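Adenylyl-sulfate kinase 1, chloroplastic (Arabidopsis thaliana, PDB 3UIE) catalyses the ATP-dependent phosphorylation of adenosine 5'-phosphosulfate to 3'-phosphoadenylyl sulfate and is needed for glucosinolate production and plant reproduction. Local coordinates at the interface of chains A and B. Numbering follows the deposited sequence. Chains: chain A/B, Adenylyl-sulfate kinase 1, chloroplastic.

The interface of chains A and B. Residues chain A 12, 17, 20-21, 96; chain B 50, 55-56.
B:Leu55, just ahead of strand 56-60, forms the apolar centre by dividing its two methyls between side chains of helix 14-21 of the partner. With CG anti to the backbone N (chi1 -179°), the branched end reaches toward that helix. Its CD1 meets the aliphatic stem of A:Arg17, 3.6 Å from CG, while CD2 lies 3.7 Å from CD1 of A:Leu21, whose other methyl also touches it. Both neighbours cross the B:Leu55 side chain at about a right angle. A forked residue suits this place because one branch serves the arginine stem and the other the leucine methyls.

Farther out, A:Val12 covers one face of the B:Tyr50 ring near CD1, while A:Leu20 comes from the other side, displaced outward past CD1 and CE1. The valine CG1 of A:Val12 lies 4.0 Å from B:Tyr50 CD1, and its CG2 rests near the tyrosine CB. A:Leu20 runs antiparallel to the tyrosine side chain and places CD2 4.0 Å from B:Tyr50 CE1. The broad, flat ring thus offers a face to the valine methyl and its CD1-CE1 side to the leucine.

At the polar rim A:Arg17 shows its second character. Its chain bends at chi3 (-73°), turning the guanidinium away from the leucine. In the guanidinium plane a water sits 3.1 Å from A:Arg17 NH1 and 2.7 Å from the carbonyl O of B:Cys56, linking the chains without direct contact between the two groups.

This patch, with its symmetry twin, helps to hold the homodimer together. It lies about 28 Å from the active-site A:Ser106, so its role is probably structural: it docks the N-terminal region, which carries the disulfide-forming A:Cys10, against the partner's helix 38-51, which carries B:Cys43.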
loop_
_atom_site.group_PDB
_atom_site.type_symbol
_atom_site.label_atom_id
_atom_site.label_comp_id
_atom_site.label_asym_id
_atom_site.label_seq_id
_atom_site.Cartn_x
_atom_site.Cartn_y
_atom_site.Cartn_z
ATOM N N VAL A 12 -6.307 17.557 0.493
ATOM C CA VAL A 12 -6.922 16.613 -0.452
ATOM C C VAL A 12 -7.506 15.410 0.280
ATOM O O VAL A 12 -6.769 14.631 0.884
ATOM C CB VAL A 12 -5.904 16.133 -1.498
ATOM C CG1 VAL A 12 -6.562 15.194 -2.497
ATOM C CG2 VAL A 12 -5.308 17.325 -2.216
ATOM N N ARG A 17 -10.314 12.395 -4.171
ATOM C CA ARG A 17 -9.740 11.361 -5.024
ATOM C C ARG A 17 -10.858 10.546 -5.697
ATOM O O ARG A 17 -10.743 10.138 -6.854
ATOM C CB ARG A 17 -8.803 10.453 -4.216
ATOM C CG ARG A 17 -7.520 11.171 -3.747
ATOM C CD ARG A 17 -6.596 10.244 -2.954
ATOM N NE ARG A 17 -7.091 9.934 -1.611
ATOM C CZ ARG A 17 -6.826 10.687 -0.546
ATOM N NH1 ARG A 17 -6.093 11.780 -0.699
ATOM N NH2 ARG A 17 -7.295 10.364 0.663
ATOM N N LEU A 20 -12.234 12.481 -8.590
ATOM C CA LEU A 20 -11.317 12.393 -9.719
ATOM C C LEU A 20 -11.488 11.070 -10.491
ATOM O O LEU A 20 -11.528 11.068 -11.723
ATOM C CB LEU A 20 -9.876 12.552 -9.229
ATOM C CG LEU A 20 -8.756 12.596 -10.255
ATOM C CD1 LEU A 20 -9.050 13.670 -11.298
ATOM C CD2 LEU A 20 -7.446 12.890 -9.554
ATOM N N LEU A 21 -11.584 9.959 -9.763
ATOM C CA LEU A 21 -11.657 8.624 -10.368
ATOM C C LEU A 21 -13.069 8.204 -10.747
ATOM O O LEU A 21 -13.242 7.203 -11.436
ATOM C CB LEU A 21 -11.099 7.561 -9.413
ATOM C CG LEU A 21 -9.622 7.707 -9.051
ATOM C CD1 LEU A 21 -9.257 6.741 -7.944
ATOM C CD2 LEU A 21 -8.783 7.457 -10.277
ATOM N N ALA A 96 -7.017 5.872 -0.924
ATOM C CA ALA A 96 -6.555 6.514 -2.157
ATOM C C ALA A 96 -7.635 6.525 -3.230
ATOM O O ALA A 96 -7.422 7.080 -4.311
ATOM C CB ALA A 96 -5.325 5.807 -2.677
ATOM N N TYR B 50 -3.180 17.417 -7.582
ATOM C CA TYR B 50 -4.619 17.141 -7.637
ATOM C C TYR B 50 -5.308 18.179 -8.516
ATOM O O TYR B 50 -6.165 17.840 -9.310
ATOM C CB TYR B 50 -5.249 17.144 -6.247
ATOM C CG TYR B 50 -6.728 16.846 -6.343
ATOM C CD1 TYR B 50 -7.178 15.538 -6.393
ATOM C CD2 TYR B 50 -7.658 17.877 -6.466
ATOM C CE1 TYR B 50 -8.539 15.247 -6.519
ATOM C CE2 TYR B 50 -9.006 17.603 -6.600
ATOM C CZ TYR B 50 -9.437 16.289 -6.621
ATOM O OH TYR B 50 -10.771 16.008 -6.762
ATOM N N LEU B 55 -3.428 11.923 -9.710
ATOM C CA LEU B 55 -3.754 11.212 -8.482
ATOM C C LEU B 55 -2.497 10.874 -7.706
ATOM O O LEU B 55 -1.631 10.138 -8.203
ATOM C CB LEU B 55 -4.520 9.927 -8.801
ATOM C CG LEU B 55 -4.963 9.078 -7.609
ATOM C CD1 LEU B 55 -5.836 9.890 -6.669
ATOM C CD2 LEU B 55 -5.704 7.826 -8.102
ATOM N N CYS B 56 -2.399 11.425 -6.497
ATOM C CA CYS B 56 -1.264 11.208 -5.597
ATOM C C CYS B 56 -1.761 10.579 -4.311
ATOM O O CYS B 56 -2.934 10.689 -3.980
ATOM C CB CYS B 56 -0.592 12.530 -5.218
ATOM S SG CYS B 56 0.078 13.435 -6.582
HETATM O O HOH W 1 -4.381 12.795 -3.065
#